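PDB 5DP2: CurF from Lyngbya majuscula, which probably forms the cyclopropane ring of curacin A with NADPH as reductant, as an unusual enoyl reductase domain of a polyketide synthase. Local coordinates for residues I43-P47 with M133-A137; T235-P241 with L259-S263; P312-S318 with I334-T340. Residue numbers count along the deposited sequence, not the author numbering.

Contact 1 (I43-P47 with M133-A137)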
loop_
_atom_site.group_PDB
_atom_site.type_symbol
_atom_site.label_atom_id
_atom_site.label_comp_id
_atom_site.label_asym_id
_atom_site.label_seq_id
_atom_site.Cartn_x
_atom_site.Cartn_y
_atom_site.Cartn_z
ATOM N N ILE A 43 12.295 -10.737 -10.615
ATOM C CA ILE A 43 11.936 -10.117 -9.356
ATOM C C ILE A 43 13.036 -10.323 -8.333
ATOM O O ILE A 43 13.567 -11.420 -8.195
ATOM C CB ILE A 43 10.574 -10.679 -8.844
ATOM C CG1 ILE A 43 9.488 -10.456 -9.881
ATOM C CG2 ILE A 43 10.222 -10.091 -7.504
ATOM C CD1 ILE A 43 9.215 -9.014 -10.258
ATOM N N LYS A 44 13.366 -9.242 -7.592
ATOM C CA LYS A 44 14.342 -9.316 -6.523
ATOM C C LYS A 44 13.727 -9.157 -5.134
ATOM O O LYS A 44 14.198 -9.775 -4.182
ATOM C CB LYS A 44 15.471 -8.307 -6.754
ATOM C CG LYS A 44 16.219 -8.490 -8.086
ATOM C CD LYS A 44 17.018 -9.783 -8.143
ATOM C CE LYS A 44 17.479 -10.136 -9.547
ATOM N NZ LYS A 44 18.544 -9.206 -10.013
ATOM N N ALA A 45 12.686 -8.329 -4.992
ATOM C CA ALA A 45 12.046 -8.131 -3.694
ATOM C C ALA A 45 10.602 -7.761 -3.941
ATOM O O ALA A 45 10.286 -6.984 -4.852
ATOM C CB ALA A 45 12.779 -7.064 -2.880
ATOM N N VAL A 46 9.714 -8.306 -3.106
ATOM C CA VAL A 46 8.284 -8.124 -3.278
ATOM C C VAL A 46 7.664 -8.150 -1.890
ATOM O O VAL A 46 7.882 -9.099 -1.136
ATOM C CB VAL A 46 7.670 -9.212 -4.228
ATOM C CG1 VAL A 46 8.180 -10.625 -3.967
ATOM C CG2 VAL A 46 6.165 -9.107 -4.235
ATOM N N PRO A 47 6.925 -7.105 -1.516
ATOM C CA PRO A 47 6.351 -7.081 -0.183
ATOM C C PRO A 47 4.985 -7.737 -0.133
ATOM O O PRO A 47 4.312 -7.902 -1.159
ATOM C CB PRO A 47 6.224 -5.599 0.099
ATOM C CG PRO A 47 5.878 -5.030 -1.258
ATOM C CD PRO A 47 6.680 -5.833 -2.250
ATOM N N MET A 133 17.406 -2.885 -3.310
ATOM C CA MET A 133 16.158 -3.498 -3.747
ATOM C C MET A 133 15.127 -3.595 -2.628
ATOM O O MET A 133 13.967 -3.246 -2.820
ATOM C CB MET A 133 16.402 -4.874 -4.380
ATOM C CG MET A 133 17.093 -4.830 -5.733
ATOM S SD MET A 133 15.969 -4.285 -7.014
ATOM C CE MET A 133 17.050 -4.228 -8.414
ATOM N N VAL A 134 15.551 -4.059 -1.449
ATOM C CA VAL A 134 14.616 -4.201 -0.334
ATOM C C VAL A 134 14.048 -2.849 0.092
ATOM O O VAL A 134 12.865 -2.721 0.360
ATOM C CB VAL A 134 15.301 -4.939 0.825
ATOM C CG1 VAL A 134 14.517 -4.768 2.111
ATOM C CG2 VAL A 134 15.435 -6.423 0.483
ATOM N N GLU A 135 14.907 -1.822 0.167
ATOM C CA GLU A 135 14.419 -0.481 0.496
ATOM C C GLU A 135 13.405 0.020 -0.517
ATOM O O GLU A 135 12.352 0.553 -0.176
ATOM C CB GLU A 135 15.587 0.505 0.566
ATOM C CG GLU A 135 16.393 0.411 1.845
ATOM C CD GLU A 135 17.603 1.324 1.864
ATOM O OE1 GLU A 135 18.294 1.460 0.821
ATOM O OE2 GLU A 135 17.885 1.863 2.958
ATOM N N ALA A 136 13.736 -0.144 -1.795
ATOM C CA ALA A 136 12.848 0.335 -2.851
ATOM C C ALA A 136 11.523 -0.417 -2.870
ATOM O O ALA A 136 10.510 0.130 -3.271
ATOM C CB ALA A 136 13.527 0.284 -4.213
ATOM N N ALA A 137 11.550 -1.676 -2.409
ATOM C CA ALA A 137 10.341 -2.512 -2.339
ATOM C C ALA A 137 9.343 -1.998 -1.319
ATOM O O ALA A 137 8.209 -2.476 -1.313
ATOM C CB ALA A 137 10.707 -3.952 -2.040
#

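Contact 2 (T235-P241 with L259-S263). With NAP (NADP nicotinamide-adenine-dinucleotide phosphate), chain B.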
loop_
_atom_site.group_PDB
_atom_site.type_symbol
_atom_site.label_atom_id
_atom_site.label_comp_id
_atom_site.label_asym_id
_atom_site.label_seq_id
_atom_site.Cartn_x
_atom_site.Cartn_y
_atom_site.Cartn_z
ATOM N N THR A 235 -12.654 0.223 9.613
ATOM C CA THR A 235 -14.049 0.432 9.228
ATOM C C THR A 235 -15.058 -0.359 10.051
ATOM O O THR A 235 -16.249 -0.188 9.865
ATOM C CB THR A 235 -14.253 0.130 7.734
ATOM O OG1 THR A 235 -13.964 -1.249 7.504
ATOM C CG2 THR A 235 -13.387 1.012 6.870
ATOM N N HIS A 236 -14.574 -1.217 10.940
ATOM C CA HIS A 236 -15.464 -2.071 11.734
ATOM C C HIS A 236 -16.091 -1.279 12.885
ATOM O O HIS A 236 -15.706 -0.137 13.177
ATOM C CB HIS A 236 -14.673 -3.275 12.249
ATOM C CG HIS A 236 -13.506 -2.898 13.096
ATOM N ND1 HIS A 236 -12.350 -2.372 12.572
ATOM C CD2 HIS A 236 -13.338 -2.913 14.441
ATOM C CE1 HIS A 236 -11.503 -2.123 13.553
ATOM N NE2 HIS A 236 -12.076 -2.442 14.699
ATOM N N GLY A 237 -17.066 -1.893 13.546
ATOM C CA GLY A 237 -17.655 -1.324 14.741
ATOM C C GLY A 237 -18.160 0.089 14.499
ATOM O O GLY A 237 -18.799 0.362 13.479
ATOM N N GLU A 238 -17.870 0.989 15.437
ATOM C CA GLU A 238 -18.276 2.383 15.357
ATOM C C GLU A 238 -17.156 3.299 14.854
ATOM O O GLU A 238 -17.238 4.511 15.008
ATOM C CB GLU A 238 -18.786 2.878 16.708
ATOM C CG GLU A 238 -20.022 2.129 17.186
ATOM C CD GLU A 238 -20.571 2.653 18.488
ATOM O OE1 GLU A 238 -19.843 3.323 19.251
ATOM O OE2 GLU A 238 -21.741 2.356 18.765
ATOM N N TYR A 239 -16.113 2.728 14.245
ATOM C CA TYR A 239 -14.983 3.552 13.847
ATOM C C TYR A 239 -15.356 4.622 12.829
ATOM O O TYR A 239 -14.846 5.752 12.936
ATOM C CB TYR A 239 -13.823 2.679 13.325
ATOM C CG TYR A 239 -12.986 2.078 14.444
ATOM C CD1 TYR A 239 -13.439 1.010 15.213
ATOM C CD2 TYR A 239 -11.749 2.610 14.759
ATOM C CE1 TYR A 239 -12.680 0.512 16.245
ATOM C CE2 TYR A 239 -10.971 2.105 15.778
ATOM C CZ TYR A 239 -11.447 1.063 16.534
ATOM O OH TYR A 239 -10.717 0.521 17.553
ATOM N N ILE A 240 -16.228 4.323 11.863
ATOM C CA ILE A 240 -16.567 5.335 10.848
ATOM C C ILE A 240 -17.308 6.520 11.491
ATOM O O ILE A 240 -16.874 7.654 11.349
ATOM C CB ILE A 240 -17.290 4.717 9.651
ATOM C CG1 ILE A 240 -16.327 3.795 8.892
ATOM C CG2 ILE A 240 -17.848 5.819 8.754
ATOM C CD1 ILE A 240 -16.999 2.926 7.853
ATOM N N PRO A 241 -18.441 6.304 12.205
ATOM C CA PRO A 241 -19.131 7.462 12.758
ATOM C C PRO A 241 -18.301 8.221 13.804
ATOM O O PRO A 241 -18.405 9.447 13.899
ATOM C CB PRO A 241 -20.429 6.875 13.351
ATOM C CG PRO A 241 -20.130 5.409 13.526
ATOM C CD PRO A 241 -19.231 5.067 12.369
ATOM N N LEU A 259 -13.949 -2.578 3.263
ATOM C CA LEU A 259 -15.023 -3.387 3.847
ATOM C C LEU A 259 -15.990 -2.518 4.611
ATOM O O LEU A 259 -15.610 -1.737 5.479
ATOM C CB LEU A 259 -14.464 -4.453 4.811
ATOM C CG LEU A 259 -13.350 -5.378 4.324
ATOM C CD1 LEU A 259 -12.681 -6.154 5.461
ATOM C CD2 LEU A 259 -13.943 -6.325 3.302
ATOM N N ASN A 260 -17.261 -2.629 4.245
ATOM C CA ASN A 260 -18.396 -2.017 4.924
ATOM C C ASN A 260 -18.343 -0.487 5.054
ATOM O O ASN A 260 -18.785 0.120 6.038
ATOM C CB ASN A 260 -18.613 -2.684 6.267
ATOM C CG ASN A 260 -18.709 -4.188 6.143
ATOM O OD1 ASN A 260 -17.863 -4.932 6.661
ATOM N ND2 ASN A 260 -19.719 -4.654 5.415
ATOM N N ILE A 261 -17.824 0.151 4.021
ATOM C CA ILE A 261 -17.689 1.601 4.048
ATOM C C ILE A 261 -19.003 2.293 3.730
ATOM O O ILE A 261 -19.928 1.719 3.127
ATOM C CB ILE A 261 -16.571 2.094 3.124
ATOM C CG1 ILE A 261 -16.864 1.786 1.672
ATOM C CG2 ILE A 261 -15.221 1.584 3.618
ATOM C CD1 ILE A 261 -15.818 2.387 0.781
ATOM N N TRP A 262 -19.110 3.532 4.186
ATOM C CA TRP A 262 -20.298 4.325 3.960
ATOM C C TRP A 262 -20.325 4.924 2.548
ATOM O O TRP A 262 -19.282 5.135 1.918
ATOM C CB TRP A 262 -20.399 5.442 5.007
ATOM C CG TRP A 262 -20.715 4.983 6.404
ATOM C CD1 TRP A 262 -20.489 3.753 6.966
ATOM C CD2 TRP A 262 -21.299 5.786 7.435
ATOM N NE1 TRP A 262 -20.901 3.743 8.279
ATOM C CE2 TRP A 262 -21.409 4.974 8.602
ATOM C CE3 TRP A 262 -21.770 7.100 7.477
ATOM C CZ2 TRP A 262 -21.979 5.454 9.785
ATOM C CZ3 TRP A 262 -22.322 7.570 8.644
ATOM C CH2 TRP A 262 -22.426 6.749 9.789
ATOM N N SER A 263 -21.518 5.231 2.075
ATOM C CA SER A 263 -21.678 5.991 0.841
ATOM C C SER A 263 -21.543 7.497 1.117
ATOM O O SER A 263 -21.650 7.964 2.251
ATOM C CB SER A 263 -23.031 5.713 0.209
ATOM O OG SER A 263 -24.042 6.300 1.000
HETATM P PA NAP B . -0.794 -2.440 7.327
HETATM O O1A NAP B . 0.682 -2.638 7.360
HETATM O O2A NAP B . -1.356 -1.103 7.644
HETATM O O5B NAP B . -1.434 -3.562 8.268
HETATM C C5B NAP B . -2.788 -3.461 8.728
HETATM C C4B NAP B . -2.959 -2.445 9.837
HETATM O O4B NAP B . -4.270 -2.558 10.341
HETATM C C3B NAP B . -2.005 -2.615 10.983
HETATM O O3B NAP B . -1.169 -1.457 11.040
HETATM C C2B NAP B . -2.891 -2.744 12.237
HETATM O O2B NAP B . -2.569 -1.960 13.350
HETATM C C1B NAP B . -4.240 -2.253 11.751
HETATM N N9A NAP B . -5.382 -2.948 12.328
HETATM C C8A NAP B . -5.944 -4.127 11.887
HETATM N N7A NAP B . -6.997 -4.471 12.664
HETATM C C5A NAP B . -7.114 -3.508 13.589
HETATM C C6A NAP B . -8.001 -3.265 14.680
HETATM N N6A NAP B . -8.999 -4.134 14.942
HETATM N N1A NAP B . -7.822 -2.172 15.410
HETATM C C2A NAP B . -6.822 -1.332 15.120
HETATM N N3A NAP B . -5.934 -1.450 14.129
HETATM C C4A NAP B . -6.074 -2.538 13.388
HETATM O O3 NAP B . -1.368 -2.893 5.892
HETATM P PN NAP B . -1.339 -2.118 4.491
HETATM O O1N NAP B . -1.081 -3.126 3.440
HETATM O O2N NAP B . -0.450 -0.911 4.572
HETATM O O5D NAP B . -2.838 -1.684 4.358
HETATM C C5D NAP B . -3.367 -0.708 5.286
HETATM C C4D NAP B . -4.915 -0.726 5.231
HETATM O O4D NAP B . -5.313 0.021 4.111
HETATM C C3D NAP B . -5.535 -2.115 5.038
HETATM O O3D NAP B . -6.839 -2.102 5.634
HETATM C C2D NAP B . -5.599 -2.253 3.538
HETATM O O2D NAP B . -6.626 -3.175 3.159
HETATM C C1D NAP B . -5.889 -0.838 3.112
HETATM N N1N NAP B . -5.351 -0.316 1.837
HETATM C C2N NAP B . -6.193 0.240 0.936
HETATM C C3N NAP B . -5.748 0.763 -0.275
HETATM C C7N NAP B . -6.720 1.367 -1.230
HETATM O O7N NAP B . -6.276 1.607 -2.332
HETATM N N7N NAP B . -7.991 1.613 -0.816
HETATM C C4N NAP B . -4.382 0.714 -0.571
HETATM C C5N NAP B . -3.536 0.141 0.370
HETATM C C6N NAP B . -4.033 -0.369 1.576
HETATM P P2B NAP B . -1.356 -2.261 14.347
HETATM O O1X NAP B . -0.076 -2.018 13.559
HETATM O O2X NAP B . -1.580 -1.259 15.444
HETATM O O3X NAP B . -1.491 -3.700 14.783
HETATM O O HOH W 1 -12.019 -2.094 5.548
HETATM O O HOH W 2 -18.662 -1.261 9.056
#

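Contact 3 (P312-S318 with I334-T340)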
loop_
_atom_site.group_PDB
_atom_site.type_symbol
_atom_site.label_atom_id
_atom_site.label_comp_id
_atom_site.label_asym_id
_atom_site.label_seq_id
_atom_site.Cartn_x
_atom_site.Cartn_y
_atom_site.Cartn_z
ATOM N N PRO A 312 10.446 1.536 7.434
ATOM C CA PRO A 312 10.996 0.403 8.209
ATOM C C PRO A 312 10.542 -0.903 7.568
ATOM O O PRO A 312 9.417 -0.967 7.046
ATOM C CB PRO A 312 10.385 0.598 9.610
ATOM C CG PRO A 312 10.044 2.051 9.659
ATOM C CD PRO A 312 9.588 2.373 8.281
ATOM N N TYR A 313 11.387 -1.908 7.640
ATOM C CA TYR A 313 11.030 -3.179 7.008
ATOM C C TYR A 313 11.620 -4.355 7.771
ATOM O O TYR A 313 12.551 -4.231 8.557
ATOM C CB TYR A 313 11.471 -3.224 5.532
ATOM C CG TYR A 313 12.968 -3.119 5.309
ATOM C CD1 TYR A 313 13.804 -4.235 5.490
ATOM C CD2 TYR A 313 13.563 -1.905 4.985
ATOM C CE1 TYR A 313 15.175 -4.139 5.326
ATOM C CE2 TYR A 313 14.932 -1.798 4.796
ATOM C CZ TYR A 313 15.736 -2.919 4.970
ATOM O OH TYR A 313 17.102 -2.813 4.807
ATOM N N LYS A 314 11.049 -5.521 7.478
ATOM C CA LYS A 314 11.556 -6.806 7.917
ATOM C C LYS A 314 11.589 -7.740 6.702
ATOM O O LYS A 314 10.578 -7.837 5.983
ATOM C CB LYS A 314 10.699 -7.414 9.023
ATOM C CG LYS A 314 11.302 -8.734 9.513
ATOM C CD LYS A 314 10.574 -9.335 10.695
ATOM C CE LYS A 314 11.084 -10.709 11.020
ATOM N NZ LYS A 314 12.407 -10.636 11.676
ATOM N N VAL A 315 12.732 -8.386 6.488
ATOM C CA VAL A 315 12.918 -9.256 5.325
ATOM C C VAL A 315 12.660 -10.716 5.697
ATOM O O VAL A 315 13.079 -11.200 6.765
ATOM C CB VAL A 315 14.336 -9.122 4.757
ATOM C CG1 VAL A 315 14.642 -10.156 3.678
ATOM C CG2 VAL A 315 14.578 -7.740 4.222
ATOM N N PHE A 316 11.968 -11.422 4.792
ATOM C CA PHE A 316 11.822 -12.860 4.828
ATOM C C PHE A 316 12.309 -13.426 3.509
ATOM O O PHE A 316 11.977 -12.879 2.445
ATOM C CB PHE A 316 10.337 -13.262 4.983
ATOM C CG PHE A 316 9.750 -12.944 6.332
ATOM C CD1 PHE A 316 9.370 -11.664 6.663
ATOM C CD2 PHE A 316 9.527 -13.940 7.262
ATOM C CE1 PHE A 316 8.828 -11.370 7.906
ATOM C CE2 PHE A 316 8.997 -13.646 8.514
ATOM C CZ PHE A 316 8.645 -12.364 8.829
ATOM N N PRO A 317 13.040 -14.542 3.517
ATOM C CA PRO A 317 13.353 -15.201 2.248
ATOM C C PRO A 317 12.087 -15.844 1.666
ATOM O O PRO A 317 11.147 -16.167 2.374
ATOM C CB PRO A 317 14.374 -16.257 2.672
ATOM C CG PRO A 317 13.947 -16.620 4.067
ATOM C CD PRO A 317 13.521 -15.313 4.679
ATOM N N SER A 318 12.110 -16.089 0.354
ATOM C CA SER A 318 10.963 -16.654 -0.330
ATOM C C SER A 318 10.487 -17.984 0.247
ATOM O O SER A 318 9.272 -18.242 0.254
ATOM C CB SER A 318 11.264 -16.842 -1.818
ATOM O OG SER A 318 12.370 -17.718 -2.011
ATOM N N ILE A 334 6.303 -3.037 12.096
ATOM C CA ILE A 334 6.262 -1.602 11.837
ATOM C C ILE A 334 6.704 -1.430 10.379
ATOM O O ILE A 334 7.804 -1.887 10.019
ATOM C CB ILE A 334 7.229 -0.806 12.736
ATOM C CG1 ILE A 334 6.984 -1.080 14.219
ATOM C CG2 ILE A 334 7.191 0.677 12.374
ATOM C CD1 ILE A 334 5.734 -0.447 14.738
ATOM N N GLY A 335 5.888 -0.796 9.549
ATOM C CA GLY A 335 6.300 -0.562 8.155
ATOM C C GLY A 335 5.909 -1.701 7.235
ATOM O O GLY A 335 4.713 -2.048 7.141
ATOM N N LYS A 336 6.896 -2.263 6.540
ATOM C CA LYS A 336 6.671 -3.191 5.445
ATOM C C LYS A 336 7.301 -4.574 5.735
ATOM O O LYS A 336 8.384 -4.658 6.323
ATOM C CB LYS A 336 7.248 -2.611 4.127
ATOM C CG LYS A 336 6.531 -3.058 2.835
ATOM C CD LYS A 336 5.226 -2.308 2.604
ATOM C CE LYS A 336 4.476 -2.802 1.356
ATOM N NZ LYS A 336 3.232 -2.019 1.077
ATOM N N ILE A 337 6.648 -5.623 5.223
ATOM C CA ILE A 337 7.231 -6.952 5.224
ATOM C C ILE A 337 7.631 -7.262 3.790
ATOM O O ILE A 337 6.797 -7.201 2.881
ATOM C CB ILE A 337 6.230 -7.932 5.808
ATOM C CG1 ILE A 337 5.893 -7.506 7.249
ATOM C CG2 ILE A 337 6.794 -9.347 5.738
ATOM C CD1 ILE A 337 4.553 -8.016 7.701
ATOM N N VAL A 338 8.933 -7.500 3.607
ATOM C CA VAL A 338 9.512 -7.654 2.261
ATOM C C VAL A 338 10.057 -9.058 2.100
ATOM O O VAL A 338 10.821 -9.529 2.923
ATOM C CB VAL A 338 10.634 -6.611 2.019
ATOM C CG1 VAL A 338 11.266 -6.791 0.652
ATOM C CG2 VAL A 338 10.098 -5.182 2.173
ATOM N N VAL A 339 9.676 -9.712 0.982
ATOM C CA VAL A 339 10.151 -11.059 0.671
ATOM C C VAL A 339 11.214 -10.956 -0.433
ATOM O O VAL A 339 11.001 -10.316 -1.468
ATOM C CB VAL A 339 8.970 -11.954 0.236
ATOM C CG1 VAL A 339 9.444 -13.337 -0.194
ATOM C CG2 VAL A 339 7.963 -12.050 1.379
ATOM N N THR A 340 12.374 -11.573 -0.226
ATOM C CA THR A 340 13.405 -11.606 -1.241
ATOM C C THR A 340 13.278 -12.866 -2.080
ATOM O O THR A 340 12.985 -13.954 -1.579
ATOM C CB THR A 340 14.807 -11.504 -0.636
ATOM O OG1 THR A 340 14.976 -12.502 0.363
ATOM C CG2 THR A 340 15.023 -10.126 -0.038
#

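Contact 1 (I43-P47 with M133-A137)
Ala137, Ala45 and Met133 carry most of this contact, in which the short helix 133-136 rests against one face of strand 39-48. The CB of Ala45 sits at the middle, 3.8 Å from CB of Ala137 and 4.5 Å from CB of Met133, with CG2 of Val134 4.3 Å away; two alanines facing each other let helix and strand come close. Met133 reaches back along the strand, its CG 4.0 Å from CB of Lys44, whose amino group turns off to Thr87. At the other end the ring of Pro47 closes the interface, CG lying 3.5 Å from the carbonyl O of Ala137. A classic beta bulge opposite Val85 of strand 83-91 turns both Lys44 and Ala45 toward the helix, and Ala45 also meets Val338. The contact is thus apolar packing of a helical turn on the mixed sheet of the GroES-like part, which in relatives of the medium-chain dehydrogenase/reductase family forms the catalytic domain.

Contact 2 (T235-P241 with L259-S263)
Two connections run side by side here; their nearest CA atoms are those of Thr235 and Ile261, 6.4 Å apart. In 235-241 a type II' turn from His236 to Tyr239, closed by Tyr239 N to His236 O at 3.1 Å, leads into helix 239-245, with Gly237 taking the positive phi; 259-263 is irregular and ends at Ser263, the N-cap of helix 264-270. Thr235 OG1 donates to Leu259 O at 2.7 Å and also accepts from a water that binds Leu259 N. A second water donates to Thr235 O and, weakly, to Asn260 O. Farther along, Ile240 lays CG2 over the indole face of Trp262, 3.5 Å from the five-membered ring centroid, a CH-pi contact, while Pro241 CD lies 3.8 Å from Trp262 CZ2. The ring of His236 lies beside the cofactor, its CE1 3.5 Å from N6A of NADP. Both are loops at the C-terminal edge of a Rossmann fold's parallel sheet, the first of which brings His236 to the adenine.

Contact 3 (P312-S318 with I334-T340)
On one face of this parallel strand pair, Phe316 packs its CD1 3.6 Å from CG2 of Ile337, and its CB lies 4.5 Å from CG2 of Val339. Helix 321-329 covers this side: Ala324 touches Phe316, His327 meets its ring edge-to-face, and Leu328 lies on Ile337. On the reverse face, Tyr313 CB approaches Val338 CG2 at 4.1 Å and Val315 CG1 meets Thr340 CG2 at 3.7 Å; Val134 of helix 133-136 touches Tyr313, Val315 and Thr340.

Between the two faces runs the backbone ladder. Lys336 N donates to Pro312 O (2.9 Å), Lys314 N to Lys336 O (3.0 Å), Val338 N to Lys314 O (2.9 Å), Phe316 N to Val338 O (2.9 Å) and Thr340 N to Phe316 O (3.0 Å). CA-H...O contacts fill in between, such as Tyr313 CA to Lys336 O at 3.1 Å. The strand axes pass 4.6 Å apart at 31°, and the register pairs Tyr313 with Lys336 through to Pro317 with Thr340.

Where the ladder opens, Gly335 CA makes a CA-H...O contact with Pro312 O at 3.3 Å, and its backbone angles would aim any CB at that same oxygen, so only a glycine fits. At the polar edge the side chain of Lys336 leaves the pair to form a salt bridge with Glu83 and hydrogen bonds with Ser142 and Asn49; its nearest atom is about 5 Å from the bound NADP. The chemistry therefore divides: main-chain hydrogen bonds and apolar packing join the strands of this beta-alpha-beta unit, while the lysine's charge is paired beside the cofactor.

Overall arrangement
Following the chain from the N terminus, contact 1 closes a long loop first, bringing helix 133-136 back onto strand 39-48 after 85 intervening residues. Contact 2 closes a short loop around strand 251-255 while the six-stranded parallel sheet is still being built; strand 275-278 follows. Contact 3 comes last, closing the crossover through helix 321-329. The three loops follow in series, with none nested or crossed. In space contacts 1 and 3 adjoin, their centres 9 Å apart, because strand 336-340 returns beside strand 39-48 and Val46 O probably accepts a hydrogen bond from Val339 N at 2.8 Å. Contact 2 stands apart, with its centre 33 Å from that of contact 1, in the cofactor-binding part.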